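Multi-copper Oxidase CueO (PDB 6EVG) acts as a laccase-like multicopper oxidase, oxidising lignin model compounds and lignosulfonate, probably with reduction of dioxygen to water as in other laccases. Local coordinates at residues Trp425-Lys430 with Ala464-Lys469; Met401-Lys406 with Met500-Val505; Lys331-Phe336 with Ser421-Asp426. All coordinates share one frame; numbering follows the deposited sequence.

How the interactions relate
All three contacts lie in the same cupredoxin-type region of the chain, on one side of its centre. Interactions 1 and 3 share Trp425 and Asp426 and use the same strand, 422-428: interaction 3 pairs it with the edge strand 332-336, while interaction 1 joins its far end to the turn leaving strand 463-466. Both are partly buried. On one face Asp426 meets Arg332 in interaction 3 and Lys469 in interaction 1; a second pair, Arg333 with Glu423, lies beside the aromatic rings on the other. Interaction 2 is buried and largely apolar, with Met500 beside a copper. It touches interaction 3 where Ile403 O and Ala404 CA pack against the ring of Phe335, but only approaches interaction 1.

Interaction 1 of 3, residues Trp425-Lys430 with Ala464-Lys469; sequences WDLTTK and ALIDGK. With EDO (1,2-ethanediol), chain D.
Thr428 and Lys469 form an antiparallel non-hydrogen-bonded pair with CA atoms 4.7 Å apart, and just beyond it Thr429 N donates to Gly468 O at 2.8 Å. The CA-H groups of Lys469 and Thr428 point at Leu427 O and Gly468 O. Gly468 adopts backbone angles that suit glycine, in a turn that leaves its own N-H facing Thr429. With chi1 at 66°, Thr429 OG1 stands between its backbone N and carbonyl carbon and accepts from Gly468 N at 2.8 Å in a nearly straight bond (164°). Two bonds thus join this residue pair, and a water links the hydroxyl to Asp467 OD1. The other branch, Thr429 CG2, rests 3.5 Å from Ile466 O. Leu427 and Ile466 cross at about a right angle, their CD1 atoms 3.8 Å apart. Lys469 is bent at chi2 and chi4; its CD touches Thr428 CG2 at 3.5 Å, and NZ forms a salt bridge with Asp426 OD1 at 2.9 Å, arriving 55° above the carboxylate plane. An ethanediol, probably from the crystallisation liquor, bonds to both the N and O of Leu465. The turn at Asp467-Gly468 carries the chain between the two sheets of the cupredoxin-type sandwich, from strand 463-466, beside strand 434-438 with its copper ligand His434, to strand 469-475, which neighbours 422-428.

Interaction 2 of 3, residues Met401-Lys406 with Met500-Val505; sequences MAIAGK and MMAQFV
Ala402 and Met500 bring their CA atoms within 4.1 Å, and from there the loop 401-404 and the chain entering strand 501-506 run roughly the same way, 28° apart, without pairing as strands. Met500 carries much of the contact. Its chain is extended as far as SD, and chi3 of -82° then turns CE back toward the loop, where the methyl sits 3.8 Å from Met401 SD and equally near Ala402 O. The two methionine side chains meet obliquely, with Met401 CB also close to the Met500 methyl. Met500 lies at the copper bound by His434, Cys490 and His495, its nearest side-chain atom about 3 Å from the metal. This placement is consistent with the axial methionine of the type 1 site in CueO-like oxidases, and it puts loop 401-404 in the second shell, with Met401 also packing on His495. Beyond the methionines, Ile403 CG2 rests on the backbone of the next residue, 3.6 Å from Met501 C. The same CG2 also touches Ala502 CB. The methyl of Ala404 meets Ala502 CB too, the two CB atoms 3.7 Å apart, a close fit between two small side chains. Polar backbone atoms are bridged by one water: it accepts from Ile403 N and donates to Lys406 O and, at 2.8 Å, to Met501 O. The loop is also tied by backbone bonds from Met401 to Val498 and from Ala402 to Asp338, while Met500 and Ala502 pair with Cys490 and Phe488 of strand 486-490.

Interaction 3 of 3, residues Lys331-Phe336 with Ser421-Asp426; sequences KRRSFF and SWEIWD
Lys331 O accepts from Ile424 N, opening a parallel ladder that continues through Arg333 N to Ile424 O, Asp426 N to Arg333 O and Phe335 N to Asp426 O. Arg332 follows on the face it shares with Ile424 and Asp426. Extended from CG to NE, it grips the carboxylate side-on, NE to Asp426 OD2 at 2.9 Å and almost straight (175°), NH2 to Asp426 OD1 at 3.0 Å. Ile424 CG2 lies over the centre of this guanidinium, 3.6 Å above its plane. Arg333 points to the opposite face and holds Glu423 in the same side-on manner, NE to Glu423 OE1 at 2.7 Å and NH2 to Glu423 OE2 at 3.0 Å. Its guanidinium plane is turned 32° from the Glu423 carboxylate. Trp425 NE1 donates in its ring plane to the anti lone pair of that same Glu423 OE1, so two donors fix the oxygen, while Arg333 CB makes a CH-pi contact over the five-membered ring. Ser334 OG reaches Asp426 OD2 through a water. Phe335 sets CE2 over the indole face, 3.5 Å from Trp425 CE3, an inclined edge-to-face pair with planes at 50°. Strand 332-336 is a parallel edge strand of the cupredoxin-type sandwich, with 469-475 on the far side of 422-428; Phe488 of the facing sheet meets both aromatic rings, and strand 415-417 packs on Arg333, Phe335 and Glu423.

Interaction 1 of 3, residues Trp425-Lys430 with Ala464-Lys469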
loop_
_atom_site.group_PDB
_atom_site.type_symbol
_atom_site.label_atom_id
_atom_site.label_comp_id
_atom_site.label_asym_id
_atom_site.label_seq_id
_atom_site.Cartn_x
_atom_site.Cartn_y
_atom_site.Cartn_z
ATOM N N TRP A 425 -12.980 -16.428 -2.246
ATOM C CA TRP A 425 -11.738 -17.024 -1.780
ATOM C C TRP A 425 -11.738 -17.081 -0.247
ATOM O O TRP A 425 -11.924 -16.039 0.420
ATOM C CB TRP A 425 -10.549 -16.229 -2.248
ATOM C CG TRP A 425 -10.271 -16.290 -3.726
ATOM C CD1 TRP A 425 -11.110 -16.654 -4.748
ATOM C CD2 TRP A 425 -9.017 -15.979 -4.363
ATOM N NE1 TRP A 425 -10.458 -16.660 -5.950
ATOM C CE2 TRP A 425 -9.187 -16.219 -5.742
ATOM C CE3 TRP A 425 -7.798 -15.509 -3.888
ATOM C CZ2 TRP A 425 -8.141 -16.065 -6.659
ATOM C CZ3 TRP A 425 -6.755 -15.353 -4.797
ATOM C CH2 TRP A 425 -6.923 -15.639 -6.136
ATOM N N ASP A 426 -11.501 -18.261 0.295
ATOM C CA ASP A 426 -11.186 -18.531 1.700
ATOM C C ASP A 426 -9.705 -18.298 1.889
ATOM O O ASP A 426 -8.897 -18.893 1.159
ATOM C CB ASP A 426 -11.579 -20.038 2.065
ATOM C CG ASP A 426 -13.067 -20.268 2.179
ATOM O OD1 ASP A 426 -13.779 -19.546 2.892
ATOM O OD2 ASP A 426 -13.607 -21.219 1.566
ATOM N N LEU A 427 -9.314 -17.486 2.849
ATOM C CA LEU A 427 -7.919 -17.217 3.185
ATOM C C LEU A 427 -7.643 -17.550 4.624
ATOM O O LEU A 427 -8.423 -17.132 5.494
ATOM C CB LEU A 427 -7.624 -15.715 2.929
ATOM C CG LEU A 427 -7.827 -15.242 1.504
ATOM C CD1 LEU A 427 -7.590 -13.738 1.388
ATOM C CD2 LEU A 427 -6.958 -15.981 0.484
ATOM N N THR A 428 -6.576 -18.302 4.897
ATOM C CA THR A 428 -6.276 -18.752 6.256
ATOM C C THR A 428 -4.834 -18.486 6.613
ATOM O O THR A 428 -3.925 -18.649 5.770
ATOM C CB THR A 428 -6.585 -20.266 6.379
ATOM O OG1 THR A 428 -6.001 -20.996 5.370
ATOM C CG2 THR A 428 -7.927 -20.557 6.162
ATOM N N THR A 429 -4.633 -18.108 7.879
ATOM C CA THR A 429 -3.285 -17.994 8.444
ATOM C C THR A 429 -3.182 -18.892 9.688
ATOM O O THR A 429 -4.173 -19.318 10.252
ATOM C CB THR A 429 -2.934 -16.545 8.815
ATOM O OG1 THR A 429 -3.789 -16.108 9.885
ATOM C CG2 THR A 429 -3.138 -15.611 7.651
ATOM N N LYS A 430 -1.964 -19.072 10.154
ATOM C CA LYS A 430 -1.672 -19.876 11.344
ATOM C C LYS A 430 -0.800 -19.108 12.347
ATOM O O LYS A 430 -1.282 -18.547 13.310
ATOM C CB LYS A 430 -0.959 -21.183 10.917
ATOM C CG LYS A 430 -0.545 -22.135 12.015
ATOM C CD LYS A 430 0.211 -23.353 11.487
ATOM C CE LYS A 430 0.607 -24.278 12.644
ATOM N NZ LYS A 430 1.704 -25.190 12.252
ATOM N N ALA A 464 -5.598 -6.695 2.172
ATOM C CA ALA A 464 -6.325 -6.907 3.443
ATOM C C ALA A 464 -5.515 -7.718 4.395
ATOM O O ALA A 464 -4.896 -8.711 3.981
ATOM C CB ALA A 464 -7.633 -7.579 3.211
ATOM N N LEU A 465 -5.549 -7.369 5.675
ATOM C CA LEU A 465 -4.838 -8.124 6.683
ATOM C C LEU A 465 -5.683 -9.341 7.096
ATOM O O LEU A 465 -6.800 -9.197 7.587
ATOM C CB LEU A 465 -4.521 -7.258 7.911
ATOM C CG LEU A 465 -3.609 -7.881 8.953
ATOM C CD1 LEU A 465 -2.244 -8.326 8.421
ATOM C CD2 LEU A 465 -3.459 -6.952 10.151
ATOM N N ILE A 466 -5.117 -10.528 6.900
ATOM C CA ILE A 466 -5.742 -11.827 7.236
ATOM C C ILE A 466 -5.150 -12.260 8.536
ATOM O O ILE A 466 -3.957 -12.366 8.720
ATOM C CB ILE A 466 -5.533 -12.842 6.130
ATOM C CG1 ILE A 466 -5.759 -12.260 4.736
ATOM C CG2 ILE A 466 -6.407 -14.069 6.393
ATOM C CD1 ILE A 466 -7.074 -11.622 4.476
ATOM N N ASP A 467 -6.019 -12.592 9.518
ATOM C CA ASP A 467 -5.576 -12.982 10.859
ATOM C C ASP A 467 -6.520 -14.048 11.356
ATOM O O ASP A 467 -7.431 -13.783 12.149
ATOM C CB ASP A 467 -5.564 -11.775 11.811
ATOM C CG ASP A 467 -4.955 -12.083 13.189
ATOM O OD1 ASP A 467 -4.363 -13.161 13.376
ATOM O OD2 ASP A 467 -5.097 -11.193 14.072
ATOM N N GLY A 468 -6.247 -15.292 10.992
ATOM C CA GLY A 468 -7.073 -16.452 11.282
ATOM C C GLY A 468 -7.727 -16.887 9.980
ATOM O O GLY A 468 -7.122 -17.601 9.170
ATOM N N LYS A 469 -8.943 -16.405 9.751
ATOM C CA LYS A 469 -9.738 -16.723 8.621
ATOM C C LYS A 469 -10.377 -15.478 8.032
ATOM O O LYS A 469 -10.818 -14.620 8.772
ATOM C CB LYS A 469 -10.846 -17.711 9.041
ATOM C CG LYS A 469 -11.761 -18.098 7.917
ATOM C CD LYS A 469 -11.020 -19.032 6.972
ATOM C CE LYS A 469 -11.697 -19.246 5.637
ATOM N NZ LYS A 469 -13.136 -19.629 5.767
HETATM C C1 EDO D . -8.782 -5.267 6.696
HETATM O O1 EDO D . -7.531 -5.332 6.017
HETATM C C2 EDO D . -9.129 -6.630 7.248
HETATM O O2 EDO D . -8.228 -7.059 8.283
HETATM O O HOH W 1 -3.024 -15.655 12.432
#

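Interaction 2 of 3, residues Met401-Lys406 with Met500-Val505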
loop_
_atom_site.group_PDB
_atom_site.type_symbol
_atom_site.label_atom_id
_atom_site.label_comp_id
_atom_site.label_asym_id
_atom_site.label_seq_id
_atom_site.Cartn_x
_atom_site.Cartn_y
_atom_site.Cartn_z
ATOM N N MET A 401 8.445 -20.368 1.397
ATOM C CA MET A 401 7.064 -20.284 1.858
ATOM C C MET A 401 6.167 -20.415 0.644
ATOM O O MET A 401 6.631 -20.416 -0.530
ATOM C CB MET A 401 6.835 -18.946 2.580
ATOM C CG MET A 401 7.626 -18.814 3.810
ATOM S SD MET A 401 7.233 -17.275 4.681
ATOM C CE MET A 401 8.407 -17.346 5.959
ATOM N N ALA A 402 4.880 -20.469 0.857
ATOM C CA ALA A 402 3.916 -20.647 -0.225
ATOM C C ALA A 402 2.600 -20.013 0.125
ATOM O O ALA A 402 2.200 -19.937 1.304
ATOM C CB ALA A 402 3.674 -22.129 -0.539
ATOM N N ILE A 403 1.872 -19.576 -0.892
ATOM C CA ILE A 403 0.472 -19.210 -0.810
ATOM C C ILE A 403 -0.459 -20.167 -1.568
ATOM O O ILE A 403 -1.614 -20.373 -1.186
ATOM C CB ILE A 403 0.203 -17.718 -1.206
ATOM C CG1 ILE A 403 -1.173 -17.224 -0.744
ATOM C CG2 ILE A 403 0.411 -17.453 -2.677
ATOM C CD1 ILE A 403 -1.322 -15.717 -0.869
ATOM N N ALA A 404 0.047 -20.737 -2.668
ATOM C CA ALA A 404 -0.723 -21.651 -3.510
ATOM C C ALA A 404 -0.189 -23.066 -3.491
ATOM O O ALA A 404 -0.004 -23.715 -4.552
ATOM C CB ALA A 404 -0.845 -21.119 -4.917
ATOM N N GLY A 405 0.153 -23.557 -2.310
ATOM C CA GLY A 405 0.563 -24.993 -2.183
ATOM C C GLY A 405 2.035 -25.191 -2.262
ATOM O O GLY A 405 2.674 -25.691 -1.346
ATOM N N LYS A 406 2.603 -24.790 -3.388
ATOM C CA LYS A 406 4.053 -24.790 -3.598
ATOM C C LYS A 406 4.547 -23.339 -3.698
ATOM O O LYS A 406 3.819 -22.438 -4.121
ATOM C CB LYS A 406 4.391 -25.483 -4.915
ATOM C CG LYS A 406 4.183 -26.994 -4.856
ATOM C CD LYS A 406 4.684 -27.676 -6.152
ATOM C CE LYS A 406 4.488 -29.171 -6.208
ATOM N NZ LYS A 406 5.322 -29.860 -5.203
ATOM N N MET A 500 5.994 -16.697 -1.054
ATOM C CA MET A 500 4.580 -16.598 -0.719
ATOM C C MET A 500 3.837 -15.711 -1.730
ATOM O O MET A 500 3.374 -14.589 -1.463
ATOM C CB MET A 500 4.469 -16.041 0.700
ATOM C CG MET A 500 3.128 -16.183 1.292
ATOM S SD MET A 500 3.002 -15.890 3.099
ATOM C CE MET A 500 3.478 -17.370 3.852
ATOM N N MET A 501 3.782 -16.266 -2.953
ATOM C CA MET A 501 3.269 -15.590 -4.125
ATOM C C MET A 501 2.846 -16.602 -5.150
ATOM O O MET A 501 3.370 -17.717 -5.205
ATOM C CB MET A 501 4.374 -14.636 -4.698
ATOM C CG MET A 501 3.951 -13.849 -5.913
ATOM S SD MET A 501 4.820 -12.266 -6.111
ATOM C CE MET A 501 6.477 -12.838 -6.397
ATOM N N ALA A 502 1.881 -16.207 -5.973
ATOM C CA ALA A 502 1.288 -17.063 -7.005
ATOM C C ALA A 502 0.808 -16.177 -8.139
ATOM O O ALA A 502 0.787 -14.948 -8.047
ATOM C CB ALA A 502 0.123 -17.854 -6.386
ATOM N N GLN A 503 0.448 -16.811 -9.256
ATOM C CA GLN A 503 0.134 -16.118 -10.499
ATOM C C GLN A 503 -1.186 -16.570 -11.094
ATOM O O GLN A 503 -1.560 -17.767 -10.971
ATOM C CB GLN A 503 1.257 -16.511 -11.606
ATOM C CG GLN A 503 2.602 -16.207 -11.156
ATOM C CD GLN A 503 3.570 -16.181 -12.271
ATOM O OE1 GLN A 503 4.183 -15.142 -12.448
ATOM N NE2 GLN A 503 3.843 -17.351 -12.917
ATOM N N PHE A 504 -1.897 -15.658 -11.745
ATOM C CA PHE A 504 -3.132 -15.973 -12.445
ATOM C C PHE A 504 -3.169 -15.392 -13.824
ATOM O O PHE A 504 -2.530 -14.358 -14.119
ATOM C CB PHE A 504 -4.402 -15.652 -11.656
ATOM C CG PHE A 504 -4.806 -14.171 -11.586
ATOM C CD1 PHE A 504 -5.697 -13.652 -12.515
ATOM C CD2 PHE A 504 -4.413 -13.353 -10.550
ATOM C CE1 PHE A 504 -6.150 -12.334 -12.417
ATOM C CE2 PHE A 504 -4.891 -12.090 -10.429
ATOM C CZ PHE A 504 -5.745 -11.552 -11.358
ATOM N N VAL A 505 -3.936 -16.046 -14.682
ATOM C CA VAL A 505 -4.317 -15.520 -15.966
ATOM C C VAL A 505 -5.854 -15.484 -16.044
ATOM O O VAL A 505 -6.524 -16.196 -15.265
ATOM C CB VAL A 505 -3.752 -16.321 -17.152
ATOM C CG1 VAL A 505 -2.260 -16.251 -17.148
ATOM C CG2 VAL A 505 -4.253 -17.745 -17.211
HETATM O O HOH W 2 2.722 -20.004 -3.667
#

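Interaction 3 of 3, residues Lys331-Phe336 with Ser421-Asp426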
loop_
_atom_site.group_PDB
_atom_site.type_symbol
_atom_site.label_atom_id
_atom_site.label_comp_id
_atom_site.label_asym_id
_atom_site.label_seq_id
_atom_site.Cartn_x
_atom_site.Cartn_y
_atom_site.Cartn_z
ATOM N N LYS A 331 -17.185 -19.769 -8.394
ATOM C CA LYS A 331 -16.191 -20.703 -7.944
ATOM C C LYS A 331 -15.745 -20.300 -6.590
ATOM O O LYS A 331 -15.602 -19.100 -6.345
ATOM C CB LYS A 331 -14.991 -20.696 -8.928
ATOM C CG LYS A 331 -14.019 -21.862 -8.678
ATOM C CD LYS A 331 -12.921 -21.961 -9.733
ATOM C CE LYS A 331 -11.935 -23.061 -9.417
ATOM N NZ LYS A 331 -12.475 -24.446 -9.545
ATOM N N ARG A 332 -15.465 -21.269 -5.748
ATOM C CA ARG A 332 -14.868 -21.054 -4.456
ATOM C C ARG A 332 -13.459 -21.587 -4.466
ATOM O O ARG A 332 -13.229 -22.753 -4.871
ATOM C CB ARG A 332 -15.703 -21.675 -3.335
ATOM C CG ARG A 332 -15.350 -21.118 -1.929
ATOM C CD ARG A 332 -16.448 -21.355 -0.933
ATOM N NE ARG A 332 -16.175 -20.703 0.324
ATOM C CZ ARG A 332 -16.975 -19.851 0.890
ATOM N NH1 ARG A 332 -18.161 -19.557 0.338
ATOM N NH2 ARG A 332 -16.614 -19.323 2.024
ATOM N N ARG A 333 -12.520 -20.801 -4.003
ATOM C CA ARG A 333 -11.141 -21.186 -3.832
ATOM C C ARG A 333 -10.724 -21.051 -2.408
ATOM O O ARG A 333 -11.390 -20.331 -1.634
ATOM C CB ARG A 333 -10.192 -20.384 -4.749
ATOM C CG ARG A 333 -10.516 -20.470 -6.219
ATOM C CD ARG A 333 -9.384 -19.867 -7.059
ATOM N NE ARG A 333 -9.829 -19.653 -8.434
ATOM C CZ ARG A 333 -9.495 -20.378 -9.476
ATOM N NH1 ARG A 333 -8.728 -21.447 -9.367
ATOM N NH2 ARG A 333 -10.033 -20.078 -10.661
ATOM N N SER A 334 -9.585 -21.613 -2.058
ATOM C CA SER A 334 -8.977 -21.498 -0.762
ATOM C C SER A 334 -7.482 -21.364 -0.884
ATOM O O SER A 334 -6.861 -22.051 -1.706
ATOM C CB SER A 334 -9.294 -22.765 0.053
ATOM O OG SER A 334 -10.682 -23.016 0.200
ATOM N N PHE A 335 -6.890 -20.483 -0.053
ATOM C CA PHE A 335 -5.469 -20.339 0.047
ATOM C C PHE A 335 -5.047 -20.249 1.473
ATOM O O PHE A 335 -5.710 -19.576 2.293
ATOM C CB PHE A 335 -4.930 -19.148 -0.791
ATOM C CG PHE A 335 -5.238 -19.274 -2.239
ATOM C CD1 PHE A 335 -4.477 -20.084 -3.059
ATOM C CD2 PHE A 335 -6.352 -18.698 -2.793
ATOM C CE1 PHE A 335 -4.843 -20.267 -4.384
ATOM C CE2 PHE A 335 -6.719 -18.880 -4.096
ATOM C CZ PHE A 335 -5.958 -19.690 -4.905
ATOM N N PHE A 336 -3.938 -20.861 1.801
ATOM C CA PHE A 336 -3.304 -20.893 3.122
ATOM C C PHE A 336 -1.922 -20.238 3.019
ATOM O O PHE A 336 -1.101 -20.608 2.152
ATOM C CB PHE A 336 -3.205 -22.347 3.613
ATOM C CG PHE A 336 -2.452 -22.519 4.881
ATOM C CD1 PHE A 336 -2.784 -21.795 6.018
ATOM C CD2 PHE A 336 -1.373 -23.387 4.954
ATOM C CE1 PHE A 336 -2.091 -21.992 7.204
ATOM C CE2 PHE A 336 -0.655 -23.554 6.139
ATOM C CZ PHE A 336 -1.064 -22.879 7.249
ATOM N N SER A 421 -15.481 -12.522 -14.169
ATOM C CA SER A 421 -16.192 -13.345 -13.245
ATOM C C SER A 421 -15.967 -12.978 -11.801
ATOM O O SER A 421 -15.096 -12.134 -11.484
ATOM C CB SER A 421 -15.861 -14.812 -13.472
ATOM O OG SER A 421 -14.572 -15.139 -12.996
ATOM N N TRP A 422 -16.786 -13.532 -10.919
ATOM C CA TRP A 422 -16.694 -13.370 -9.478
ATOM C C TRP A 422 -16.350 -14.721 -8.864
ATOM O O TRP A 422 -16.941 -15.749 -9.253
ATOM C CB TRP A 422 -18.072 -12.939 -8.945
ATOM C CG TRP A 422 -18.544 -11.628 -9.449
ATOM C CD1 TRP A 422 -19.254 -11.407 -10.568
ATOM C CD2 TRP A 422 -18.400 -10.343 -8.773
ATOM N NE1 TRP A 422 -19.587 -10.073 -10.678
ATOM C CE2 TRP A 422 -19.073 -9.405 -9.591
ATOM C CE3 TRP A 422 -17.821 -9.931 -7.601
ATOM C CZ2 TRP A 422 -19.164 -8.044 -9.265
ATOM C CZ3 TRP A 422 -17.971 -8.594 -7.243
ATOM C CH2 TRP A 422 -18.616 -7.671 -8.081
ATOM N N GLU A 423 -15.514 -14.726 -7.837
ATOM C CA GLU A 423 -15.172 -15.917 -7.074
ATOM C C GLU A 423 -15.134 -15.567 -5.583
ATOM O O GLU A 423 -14.857 -14.409 -5.243
ATOM C CB GLU A 423 -13.814 -16.480 -7.487
ATOM C CG GLU A 423 -13.684 -16.843 -8.950
ATOM C CD GLU A 423 -12.351 -17.524 -9.299
ATOM O OE1 GLU A 423 -11.444 -17.529 -8.423
ATOM O OE2 GLU A 423 -12.229 -18.085 -10.407
ATOM N N ILE A 424 -15.373 -16.537 -4.731
ATOM C CA ILE A 424 -15.144 -16.385 -3.280
ATOM C C ILE A 424 -13.893 -17.111 -2.922
ATOM O O ILE A 424 -13.753 -18.294 -3.268
ATOM C CB ILE A 424 -16.362 -16.888 -2.458
ATOM C CG1 ILE A 424 -17.560 -16.008 -2.811
ATOM C CG2 ILE A 424 -16.018 -16.916 -1.009
ATOM C CD1 ILE A 424 -18.899 -16.472 -2.323
ATOM N N TRP A 425 -12.980 -16.428 -2.246
ATOM C CA TRP A 425 -11.738 -17.024 -1.780
ATOM C C TRP A 425 -11.738 -17.081 -0.247
ATOM O O TRP A 425 -11.924 -16.039 0.420
ATOM C CB TRP A 425 -10.549 -16.229 -2.248
ATOM C CG TRP A 425 -10.271 -16.290 -3.726
ATOM C CD1 TRP A 425 -11.110 -16.654 -4.748
ATOM C CD2 TRP A 425 -9.017 -15.979 -4.363
ATOM N NE1 TRP A 425 -10.458 -16.660 -5.950
ATOM C CE2 TRP A 425 -9.187 -16.219 -5.742
ATOM C CE3 TRP A 425 -7.798 -15.509 -3.888
ATOM C CZ2 TRP A 425 -8.141 -16.065 -6.659
ATOM C CZ3 TRP A 425 -6.755 -15.353 -4.797
ATOM C CH2 TRP A 425 -6.923 -15.639 -6.136
ATOM N N ASP A 426 -11.501 -18.261 0.295
ATOM C CA ASP A 426 -11.186 -18.531 1.700
ATOM C C ASP A 426 -9.705 -18.298 1.889
ATOM O O ASP A 426 -8.897 -18.893 1.159
ATOM C CB ASP A 426 -11.579 -20.038 2.065
ATOM C CG ASP A 426 -13.067 -20.268 2.179
ATOM O OD1 ASP A 426 -13.779 -19.546 2.892
ATOM O OD2 ASP A 426 -13.607 -21.219 1.566
HETATM O O HOH W 3 -13.580 -23.634 0.299
#